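Local coordinates for prophenoloxidase b (Marsupenaeus japonicus, PDB 3WKY), which is a secreted type 3 copper protein of shrimp hemolymph that probably oxidises phenols to quinones once its zymogen form is activated, at residues D192-F198 against C572-L578; P452-N456 against T565-F569; A155-I159 against L465-I471. One frame throughout, in Å; residues are numbered along the deposited sequence.

Followed from the N terminus, the chain first enters contact 3 at helix 145-160 and contact 1 at the start of helix 193-205, both in the copper-containing region. It then runs into the Ig-like region, through strand 445-456 (contact 2), and the loop 465-471 returns to helix 145-160, closing contact 3. The long loop between strands 541-548 and 588-598 finally closes contact 2 with 565-569 and contact 1 with 572-578. Contact 2 thus lies within the span of contact 1, whereas contact 3 crosses both. Contacts 1 and 3 bind the two regions together; contact 2 joins parts of the Ig-like region and touches contact 1 through Phe567 and Asn194.

Contact 1 (D192-F198 against C572-L578); sequences DMNLNSF and CSWPRNL. Unlike the reference sequence in segment 572-578: Arg576 (reference Gln). With NAG (2-acetamido-2-deoxy-beta-D-glucopyranose), chain F.
Phe198, on helix 193-205, meets Trp574 as an offset edge-to-face pair, the indole edge turned toward the phenyl face with the planes at 73° and the ring centroids 5.6 Å apart. Trp574 CA also lies over a face of the Phe198 ring, near its rim, while Ser573 O, 3.1 Å from Phe198 CD1, and Cys572 SG, disulfide-bonded to Cys619, approach obliquely. Leu195 sends CD1 over the face of the Trp574 six-membered ring, 4.1 Å from its centroid, a CH-pi contact made possible by CG lying anti to the backbone N (chi1 -174°). Trp574 NE1 donates to Leu578 O at 3.0 Å, helping fix the indole. At the helix start, Asp192 serves as N-cap: OD1 accepts from Leu195 N and weakly from Asn194 N, while OD2 takes a nearly straight bond of 3.0 Å from Asn577 ND2 on its syn side. Asn577 ND2 also donates to Leu480 O. Losing the carboxylate, as with an alanine here, is likely to leave the first helical N-H groups uncapped and Asn577 ND2 without one of its two acceptors. Donors from both helix start and loop thus meet one buried carboxylate, probably favouring its ionised form, where the copper-containing and Ig-like regions join.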
loop_
_atom_site.group_PDB
_atom_site.type_symbol
_atom_site.label_atom_id
_atom_site.label_comp_id
_atom_site.label_asym_id
_atom_site.label_seq_id
_atom_site.Cartn_x
_atom_site.Cartn_y
_atom_site.Cartn_z
ATOM N N ASP A 192 -28.249 26.194 2.099
ATOM C CA ASP A 192 -29.486 26.962 2.302
ATOM C C ASP A 192 -29.463 27.619 3.680
ATOM O O ASP A 192 -29.299 26.944 4.698
ATOM C CB ASP A 192 -30.707 26.045 2.171
ATOM C CG ASP A 192 -32.031 26.794 2.335
ATOM O OD1 ASP A 192 -32.329 27.252 3.457
ATOM O OD2 ASP A 192 -32.783 26.906 1.348
ATOM N N MET A 193 -29.583 28.944 3.722
ATOM C CA MET A 193 -29.404 29.642 4.997
ATOM C C MET A 193 -30.467 29.279 6.031
ATOM O O MET A 193 -30.188 29.257 7.234
ATOM C CB MET A 193 -29.301 31.162 4.791
ATOM C CG MET A 193 -30.559 31.829 4.266
ATOM S SD MET A 193 -30.248 33.606 4.062
ATOM C CE MET A 193 -28.828 33.577 2.953
ATOM N N ASN A 194 -31.677 28.968 5.573
ATOM C CA ASN A 194 -32.731 28.565 6.493
ATOM C C ASN A 194 -32.482 27.175 7.078
ATOM O O ASN A 194 -32.793 26.909 8.242
ATOM C CB ASN A 194 -34.090 28.604 5.796
ATOM C CG ASN A 194 -34.498 30.011 5.392
ATOM O OD1 ASN A 194 -34.324 30.961 6.151
ATOM N ND2 ASN A 194 -35.032 30.147 4.183
ATOM N N LEU A 195 -31.918 26.284 6.272
ATOM C CA LEU A 195 -31.607 24.943 6.765
ATOM C C LEU A 195 -30.496 24.985 7.803
ATOM O O LEU A 195 -30.566 24.312 8.841
ATOM C CB LEU A 195 -31.211 24.028 5.608
ATOM C CG LEU A 195 -31.010 22.564 6.005
ATOM C CD1 LEU A 195 -32.312 21.956 6.528
ATOM C CD2 LEU A 195 -30.502 21.770 4.807
ATOM N N ASN A 196 -29.454 25.761 7.513
ATOM C CA ASN A 196 -28.374 25.939 8.470
ATOM C C ASN A 196 -28.846 26.614 9.762
ATOM O O ASN A 196 -28.408 26.242 10.846
ATOM C CB ASN A 196 -27.200 26.694 7.836
ATOM C CG ASN A 196 -26.371 25.807 6.935
ATOM O OD1 ASN A 196 -25.400 25.186 7.386
ATOM N ND2 ASN A 196 -26.750 25.726 5.658
ATOM N N SER A 197 -29.752 27.581 9.642
ATOM C CA SER A 197 -30.338 28.219 10.829
ATOM C C SER A 197 -31.203 27.256 11.636
ATOM O O SER A 197 -31.186 27.288 12.864
ATOM C CB SER A 197 -31.160 29.448 10.428
ATOM O OG SER A 197 -30.309 30.432 9.866
ATOM N N PHE A 198 -31.964 26.416 10.942
ATOM C CA PHE A 198 -32.756 25.381 11.606
ATOM C C PHE A 198 -31.845 24.473 12.434
ATOM O O PHE A 198 -32.157 24.106 13.566
ATOM C CB PHE A 198 -33.544 24.571 10.576
ATOM C CG PHE A 198 -34.023 23.240 11.088
ATOM C CD1 PHE A 198 -35.044 23.170 12.031
ATOM C CD2 PHE A 198 -33.456 22.059 10.620
ATOM C CE1 PHE A 198 -35.489 21.945 12.506
ATOM C CE2 PHE A 198 -33.901 20.821 11.085
ATOM C CZ PHE A 198 -34.916 20.764 12.026
ATOM N N CYS A 572 -37.788 27.467 15.672
ATOM C CA CYS A 572 -37.238 26.202 15.199
ATOM C C CYS A 572 -38.223 25.531 14.233
ATOM O O CYS A 572 -39.294 25.083 14.639
ATOM C CB CYS A 572 -36.962 25.293 16.392
ATOM S SG CYS A 572 -35.961 23.815 16.016
ATOM N N SER A 573 -37.865 25.473 12.954
ATOM C CA SER A 573 -38.781 24.977 11.927
ATOM C C SER A 573 -38.023 24.334 10.774
ATOM O O SER A 573 -37.019 24.894 10.315
ATOM C CB SER A 573 -39.604 26.147 11.370
ATOM O OG SER A 573 -40.520 25.726 10.361
ATOM N N TRP A 574 -38.502 23.193 10.270
ATOM C CA TRP A 574 -37.985 22.727 8.983
ATOM C C TRP A 574 -38.253 23.866 7.999
ATOM O O TRP A 574 -39.306 24.483 8.073
ATOM C CB TRP A 574 -38.678 21.446 8.513
ATOM C CG TRP A 574 -38.055 20.946 7.242
ATOM C CD1 TRP A 574 -38.528 21.108 5.972
ATOM C CD2 TRP A 574 -36.798 20.263 7.119
ATOM N NE1 TRP A 574 -37.657 20.543 5.066
ATOM C CE2 TRP A 574 -36.586 20.021 5.744
ATOM C CE3 TRP A 574 -35.848 19.815 8.037
ATOM C CZ2 TRP A 574 -35.450 19.353 5.264
ATOM C CZ3 TRP A 574 -34.716 19.155 7.561
ATOM C CH2 TRP A 574 -34.531 18.930 6.191
ATOM N N PRO A 575 -37.301 24.180 7.101
ATOM C CA PRO A 575 -37.557 25.317 6.201
ATOM C C PRO A 575 -38.749 25.082 5.277
ATOM O O PRO A 575 -38.782 24.074 4.563
ATOM C CB PRO A 575 -36.274 25.402 5.368
ATOM C CG PRO A 575 -35.227 24.800 6.242
ATOM C CD PRO A 575 -35.922 23.672 6.968
ATOM N N ARG A 576 -39.716 26.000 5.281
ATOM C CA ARG A 576 -40.889 25.823 4.430
ATOM C C ARG A 576 -40.470 25.691 2.971
ATOM O O ARG A 576 -41.059 24.905 2.221
ATOM C CB ARG A 576 -41.909 26.969 4.597
ATOM C CG ARG A 576 -43.192 26.733 3.779
ATOM C CD ARG A 576 -43.860 28.037 3.296
ATOM N NE ARG A 576 -44.728 27.801 2.138
ATOM C CZ ARG A 576 -44.304 27.783 0.871
ATOM N NH1 ARG A 576 -43.021 27.995 0.590
ATOM N NH2 ARG A 576 -45.161 27.554 -0.122
ATOM N N ASN A 577 -39.435 26.431 2.577
ATOM C CA ASN A 577 -39.002 26.409 1.182
ATOM C C ASN A 577 -38.377 25.075 0.760
ATOM O O ASN A 577 -38.285 24.780 -0.443
ATOM C CB ASN A 577 -38.071 27.584 0.862
ATOM C CG ASN A 577 -36.690 27.431 1.490
ATOM O OD1 ASN A 577 -36.537 27.559 2.699
ATOM N ND2 ASN A 577 -35.682 27.164 0.661
ATOM N N LEU A 578 -37.974 24.266 1.743
ATOM C CA LEU A 578 -37.437 22.920 1.459
ATOM C C LEU A 578 -38.406 21.824 1.875
ATOM O O LEU A 578 -38.022 20.670 2.066
ATOM C CB LEU A 578 -36.071 22.705 2.140
ATOM C CG LEU A 578 -34.978 23.720 1.805
ATOM C CD1 LEU A 578 -33.674 23.354 2.545
ATOM C CD2 LEU A 578 -34.721 23.814 0.292
HETATM C C1 NAG F . -47.835 29.718 3.284
HETATM C C2 NAG F . -48.880 30.785 2.943
HETATM C C3 NAG F . -48.356 31.668 1.817
HETATM C C4 NAG F . -47.035 32.294 2.237
HETATM C C5 NAG F . -46.058 31.247 2.765
HETATM C C6 NAG F . -44.874 31.933 3.435
HETATM C C7 NAG F . -51.267 30.518 3.313
HETATM C C8 NAG F . -52.587 30.346 2.620
HETATM N N2 NAG F . -50.174 30.208 2.611
HETATM O O3 NAG F . -49.281 32.688 1.521
HETATM O O4 NAG F . -46.453 32.961 1.137
HETATM O O5 NAG F . -46.663 30.389 3.717
HETATM O O6 NAG F . -45.260 32.326 4.734
HETATM O O7 NAG F . -51.223 30.928 4.474
#

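Contact 2 (P452-N456 against T565-F569); sequences PKTFN and TAFAF. With NAG (2-acetamido-2-deoxy-beta-D-glucopyranose), chain C.
Phe455 CG sits between the backbone N and the carbonyl carbon (chi1 68°), which leads the far end of the ring away from the loop and leaves CB and the near side of the ring facing it, while Phe567 CG lies anti to its carbonyl carbon (chi1 -46°) and brings the far end of its ring up to that CB. The setting is the Ig-like region of the hemocyanin fold, where strand 445-456 of the large mixed sheet receives the irregular segment 565-569. Phe567 CE2 comes within 3.6 Å of Phe455 CB, and the two rings are inclined at 59°, neither stacked nor edge-to-face. The Ala566 methyl packs between the strand and the Phe567 ring: Ala566 CB lies 3.8 Å from Lys453 CB, also approaches Thr454 O, and stands over the centre of that ring. The small side chain thus lets the loop come close to the strand although no direct hydrogen bond joins the two segments. Helix 134-137 and Met193 of helix 193-205 pack against the Phe455 ring, so that the pair faces the copper-containing region. Lys453 runs along the loop, CD 3.6 Å from Ala566 O, and its amino group forms a salt bridge with Glu481. Lys453 NZ also donates to a water at 2.7 Å, and that water donates onward to Thr565 O at 2.9 Å.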
loop_
_atom_site.group_PDB
_atom_site.type_symbol
_atom_site.label_atom_id
_atom_site.label_comp_id
_atom_site.label_asym_id
_atom_site.label_seq_id
_atom_site.Cartn_x
_atom_site.Cartn_y
_atom_site.Cartn_z
ATOM N N PRO A 452 -35.683 34.076 -5.977
ATOM C CA PRO A 452 -34.806 34.946 -5.181
ATOM C C PRO A 452 -35.442 35.338 -3.850
ATOM O O PRO A 452 -36.667 35.415 -3.760
ATOM C CB PRO A 452 -34.651 36.184 -6.068
ATOM C CG PRO A 452 -35.893 36.205 -6.900
ATOM C CD PRO A 452 -36.197 34.758 -7.179
ATOM N N LYS A 453 -34.619 35.541 -2.825
ATOM C CA LYS A 453 -35.066 36.122 -1.564
ATOM C C LYS A 453 -34.018 37.138 -1.124
ATOM O O LYS A 453 -32.828 36.972 -1.406
ATOM C CB LYS A 453 -35.238 35.062 -0.474
ATOM C CG LYS A 453 -36.345 34.038 -0.724
ATOM C CD LYS A 453 -36.480 33.110 0.480
ATOM C CE LYS A 453 -37.301 31.860 0.161
ATOM N NZ LYS A 453 -38.702 32.184 -0.192
ATOM N N THR A 454 -34.466 38.176 -0.423
ATOM C CA THR A 454 -33.590 39.276 -0.025
ATOM C C THR A 454 -33.777 39.562 1.457
ATOM O O THR A 454 -34.898 39.501 1.958
ATOM C CB THR A 454 -33.921 40.544 -0.838
ATOM O OG1 THR A 454 -33.792 40.258 -2.236
ATOM C CG2 THR A 454 -32.987 41.684 -0.477
ATOM N N PHE A 455 -32.686 39.849 2.166
ATOM C CA PHE A 455 -32.802 40.286 3.556
ATOM C C PHE A 455 -31.887 41.468 3.872
ATOM O O PHE A 455 -30.923 41.739 3.148
ATOM C CB PHE A 455 -32.554 39.133 4.538
ATOM C CG PHE A 455 -31.138 38.632 4.556
ATOM C CD1 PHE A 455 -30.718 37.677 3.642
ATOM C CD2 PHE A 455 -30.230 39.101 5.499
ATOM C CE1 PHE A 455 -29.414 37.208 3.654
ATOM C CE2 PHE A 455 -28.920 38.637 5.516
ATOM C CZ PHE A 455 -28.517 37.685 4.589
ATOM N N ASN A 456 -32.210 42.159 4.962
ATOM C CA ASN A 456 -31.462 43.324 5.430
ATOM C C ASN A 456 -30.321 42.875 6.354
ATOM O O ASN A 456 -30.558 42.418 7.475
ATOM C CB ASN A 456 -32.432 44.270 6.163
ATOM C CG ASN A 456 -31.796 45.595 6.577
ATOM O OD1 ASN A 456 -30.570 45.740 6.605
ATOM N ND2 ASN A 456 -32.649 46.577 6.910
ATOM N N THR A 565 -39.364 38.093 5.673
ATOM C CA THR A 565 -40.035 37.756 4.420
ATOM C C THR A 565 -39.226 36.720 3.635
ATOM O O THR A 565 -39.787 35.892 2.915
ATOM C CB THR A 565 -40.342 39.018 3.566
ATOM O OG1 THR A 565 -41.709 38.990 3.138
ATOM C CG2 THR A 565 -39.431 39.108 2.344
ATOM N N ALA A 566 -37.904 36.759 3.794
ATOM C CA ALA A 566 -37.052 35.690 3.296
ATOM C C ALA A 566 -37.105 34.553 4.312
ATOM O O ALA A 566 -36.576 33.460 4.079
ATOM C CB ALA A 566 -35.622 36.184 3.122
ATOM N N PHE A 567 -37.762 34.832 5.438
ATOM C CA PHE A 567 -37.840 33.912 6.564
ATOM C C PHE A 567 -39.291 33.655 6.958
ATOM O O PHE A 567 -39.809 34.253 7.900
ATOM C CB PHE A 567 -37.052 34.490 7.735
ATOM C CG PHE A 567 -35.702 35.009 7.337
ATOM C CD1 PHE A 567 -34.673 34.131 7.036
ATOM C CD2 PHE A 567 -35.466 36.374 7.232
ATOM C CE1 PHE A 567 -33.429 34.603 6.652
ATOM C CE2 PHE A 567 -34.222 36.854 6.848
ATOM C CZ PHE A 567 -33.201 35.965 6.559
ATOM N N ALA A 568 -39.937 32.752 6.229
ATOM C CA ALA A 568 -41.365 32.491 6.399
ATOM C C ALA A 568 -41.724 32.060 7.815
ATOM O O ALA A 568 -42.588 32.659 8.460
ATOM C CB ALA A 568 -41.833 31.449 5.393
ATOM N N PHE A 569 -41.069 31.011 8.295
ATOM C CA PHE A 569 -41.377 30.482 9.618
ATOM C C PHE A 569 -40.261 30.812 10.603
ATOM O O PHE A 569 -39.080 30.804 10.249
ATOM C CB PHE A 569 -41.663 28.982 9.544
ATOM C CG PHE A 569 -43.011 28.661 8.949
ATOM C CD1 PHE A 569 -43.261 28.885 7.600
ATOM C CD2 PHE A 569 -44.029 28.160 9.742
ATOM C CE1 PHE A 569 -44.508 28.608 7.048
ATOM C CE2 PHE A 569 -45.279 27.877 9.197
ATOM C CZ PHE A 569 -45.515 28.104 7.850
HETATM C C1 NAG C . -32.056 47.551 7.811
HETATM C C2 NAG C . -33.077 48.691 7.872
HETATM C C3 NAG C . -32.619 49.762 8.845
HETATM C C4 NAG C . -32.346 49.177 10.226
HETATM C C5 NAG C . -31.594 47.840 10.215
HETATM C C6 NAG C . -32.051 47.040 11.433
HETATM C C7 NAG C . -34.371 49.237 5.853
HETATM C C8 NAG C . -34.291 49.790 4.461
HETATM N N2 NAG C . -33.250 49.304 6.569
HETATM O O3 NAG C . -33.620 50.755 8.929
HETATM O O4 NAG C . -31.585 50.112 10.962
HETATM O O5 NAG C . -31.846 47.004 9.097
HETATM O O6 NAG C . -31.081 47.045 12.451
HETATM O O7 NAG C . -35.420 48.754 6.277
HETATM O O HOH W 1 -39.692 33.134 2.103
#

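Contact 3 (A155-I159 against L465-I471); sequences AKSAI and LKRDDNI. With NAG (2-acetamido-2-deoxy-beta-D-glucopyranose), chain H; EDO (1,2-ethanediol), chain L.
Ile159 crosses both Ile471 and Asp469 at about a right angle. With CG1 anti to the carbonyl carbon (chi1 -68°) and CD1 extended beyond it, the longer branch reaches in among the loop side chains, where Ile159 CD1 lies 3.9 Å from Ile471 CG2 and 4.2 Å from Leu465 CG. Both methyl ends lie against the Asp469 carboxylate: Ile159 CD1 is 3.7 Å from Asp469 OD2, and Ile159 CG2 is 3.7 Å from Asp469 CG. Ile471 answers with its own long branch: CG1 is anti to the backbone N (chi1 -178°), and the chain passes Ala155 CB before Ile471 CD1 ends 4.0 Å from Ala158 CB. The two alanines face the loop with nothing but a methyl each and so allow this branch to lie close to the helix. At the margin of the contact, Lys156, whose CB points away from the loop, touches it through CG, 3.8 Å from Leu465 CD1, the two side chains crossing at about a right angle.

Helix 145-160 belongs to the copper-containing region, and the segment 465-471 forms the last part of the connection between the antiparallel strands 445-456 and 472-481 of the Ig-like region. A type I beta turn from Lys466 to Asp469 reverses the chain here. Asp469 OD2 helps hold the turn closed by accepting from Lys466 N at 2.8 Å, in a nearly straight bond that arrives from above the carboxylate plane, and weakly from Leu465 N. Its other oxygen, OD1, forms a salt bridge with Lys466 of a second subunit, reciprocated by Lys466 of this chain with Asp469 of that subunit; Leu465 likewise packs on Leu465 of the second subunit. Asn470, beside Ile471, carries an N-linked sugar, its ND2 being bonded to C1 of the NAG at 1.4 Å.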
loop_
_atom_site.group_PDB
_atom_site.type_symbol
_atom_site.label_atom_id
_atom_site.label_comp_id
_atom_site.label_asym_id
_atom_site.label_seq_id
_atom_site.Cartn_x
_atom_site.Cartn_y
_atom_site.Cartn_z
ATOM N N ALA A 155 -20.959 49.611 -0.221
ATOM C CA ALA A 155 -21.420 50.481 0.852
ATOM C C ALA A 155 -20.600 51.769 0.887
ATOM O O ALA A 155 -21.161 52.865 0.960
ATOM C CB ALA A 155 -21.345 49.767 2.197
ATOM N N LYS A 156 -19.278 51.625 0.837
ATOM C CA LYS A 156 -18.369 52.771 0.863
ATOM C C LYS A 156 -18.672 53.756 -0.265
ATOM O O LYS A 156 -18.705 54.969 -0.050
ATOM C CB LYS A 156 -16.906 52.310 0.785
ATOM C CG LYS A 156 -15.886 53.450 0.877
ATOM C CD LYS A 156 -14.461 52.928 1.076
ATOM C CE LYS A 156 -13.469 54.067 1.273
ATOM N NZ LYS A 156 -12.075 53.573 1.497
ATOM N N SER A 157 -18.897 53.227 -1.465
ATOM C CA SER A 157 -19.232 54.052 -2.620
ATOM C C SER A 157 -20.591 54.710 -2.454
ATOM O O SER A 157 -20.749 55.895 -2.736
ATOM C CB SER A 157 -19.222 53.219 -3.901
ATOM O OG SER A 157 -17.915 52.797 -4.221
ATOM N N ALA A 158 -21.570 53.932 -2.006
ATOM C CA ALA A 158 -22.925 54.437 -1.817
ATOM C C ALA A 158 -22.945 55.632 -0.868
ATOM O O ALA A 158 -23.584 56.645 -1.150
ATOM C CB ALA A 158 -23.838 53.336 -1.298
ATOM N N ILE A 159 -22.246 55.501 0.255
ATOM C CA ILE A 159 -22.180 56.556 1.257
ATOM C C ILE A 159 -21.609 57.837 0.645
ATOM O O ILE A 159 -22.113 58.936 0.882
ATOM C CB ILE A 159 -21.328 56.113 2.463
ATOM C CG1 ILE A 159 -22.034 54.991 3.236
ATOM C CG2 ILE A 159 -21.025 57.287 3.383
ATOM C CD1 ILE A 159 -21.188 54.374 4.349
ATOM N N LEU A 465 -19.154 54.047 7.631
ATOM C CA LEU A 465 -17.772 54.495 7.744
ATOM C C LEU A 465 -17.635 55.329 9.011
ATOM O O LEU A 465 -16.716 55.132 9.810
ATOM C CB LEU A 465 -17.379 55.313 6.519
ATOM C CG LEU A 465 -17.124 54.464 5.276
ATOM C CD1 LEU A 465 -16.997 55.329 4.031
ATOM C CD2 LEU A 465 -15.870 53.624 5.476
ATOM N N LYS A 466 -18.573 56.251 9.195
ATOM C CA LYS A 466 -18.628 57.050 10.409
ATOM C C LYS A 466 -20.044 57.142 10.956
ATOM O O LYS A 466 -21.009 56.824 10.260
ATOM C CB LYS A 466 -18.039 58.439 10.169
ATOM C CG LYS A 466 -16.526 58.473 10.312
ATOM C CD LYS A 466 -15.931 59.760 9.773
ATOM C CE LYS A 466 -14.512 59.911 10.270
ATOM N NZ LYS A 466 -13.771 61.035 9.638
ATOM N N ARG A 467 -20.137 57.590 12.205
ATOM C CA ARG A 467 -21.364 57.569 13.001
ATOM C C ARG A 467 -22.655 57.962 12.280
ATOM O O ARG A 467 -23.681 57.293 12.419
ATOM C CB ARG A 467 -21.182 58.458 14.230
ATOM C CG ARG A 467 -22.341 58.411 15.195
ATOM C CD ARG A 467 -22.116 59.318 16.392
ATOM N NE ARG A 467 -23.104 59.056 17.429
ATOM C CZ ARG A 467 -24.362 59.481 17.384
ATOM N NH1 ARG A 467 -24.789 60.194 16.348
ATOM N NH2 ARG A 467 -25.198 59.192 18.373
ATOM N N ASP A 468 -22.607 59.039 11.508
ATOM C CA ASP A 468 -23.832 59.619 10.973
ATOM C C ASP A 468 -24.251 59.069 9.613
ATOM O O ASP A 468 -25.284 59.468 9.078
ATOM C CB ASP A 468 -23.715 61.145 10.925
ATOM C CG ASP A 468 -23.672 61.766 12.309
ATOM O OD1 ASP A 468 -24.526 61.407 13.149
ATOM O OD2 ASP A 468 -22.779 62.604 12.561
ATOM N N ASP A 469 -23.459 58.152 9.062
ATOM C CA ASP A 469 -23.790 57.550 7.774
ATOM C C ASP A 469 -25.095 56.774 7.853
ATOM O O ASP A 469 -25.381 56.115 8.853
ATOM C CB ASP A 469 -22.677 56.616 7.302
ATOM C CG ASP A 469 -21.373 57.337 7.076
ATOM O OD1 ASP A 469 -21.406 58.570 6.870
ATOM O OD2 ASP A 469 -20.316 56.670 7.101
ATOM N N ASN A 470 -25.879 56.866 6.786
ATOM C CA ASN A 470 -27.150 56.170 6.681
ATOM C C ASN A 470 -27.038 55.168 5.539
ATOM O O ASN A 470 -27.177 55.527 4.365
ATOM C CB ASN A 470 -28.259 57.190 6.411
ATOM C CG ASN A 470 -29.621 56.557 6.225
ATOM O OD1 ASN A 470 -29.893 55.466 6.729
ATOM N ND2 ASN A 470 -30.494 57.258 5.499
ATOM N N ILE A 471 -26.757 53.912 5.879
ATOM C CA ILE A 471 -26.523 52.896 4.859
ATOM C C ILE A 471 -27.145 51.552 5.246
ATOM O O ILE A 471 -27.038 51.108 6.393
ATOM C CB ILE A 471 -25.008 52.743 4.558
ATOM C CG1 ILE A 471 -24.770 51.719 3.446
ATOM C CG2 ILE A 471 -24.240 52.367 5.814
ATOM C CD1 ILE A 471 -25.466 52.053 2.137
HETATM C C1 NAG H . -31.849 56.790 5.647
HETATM C C2 NAG H . -32.884 57.744 6.267
HETATM C C3 NAG H . -34.358 57.428 5.973
HETATM C C4 NAG H . -34.571 56.698 4.654
HETATM C C5 NAG H . -33.548 55.577 4.570
HETATM C C6 NAG H . -33.796 54.617 3.410
HETATM C C7 NAG H . -32.120 58.743 8.357
HETATM C C8 NAG H . -32.096 58.647 9.854
HETATM N N2 NAG H . -32.701 57.737 7.709
HETATM O O3 NAG H . -35.095 58.630 5.957
HETATM O O4 NAG H . -35.882 56.177 4.596
HETATM O O5 NAG H . -32.288 56.191 4.443
HETATM O O6 NAG H . -33.054 55.013 2.280
HETATM O O7 NAG H . -31.617 59.709 7.784
HETATM C C1 EDO L . -25.526 48.743 9.964
HETATM O O1 EDO L . -25.405 49.066 8.561
HETATM C C2 EDO L . -26.564 49.593 10.693
HETATM O O2 EDO L . -26.053 50.919 10.873
#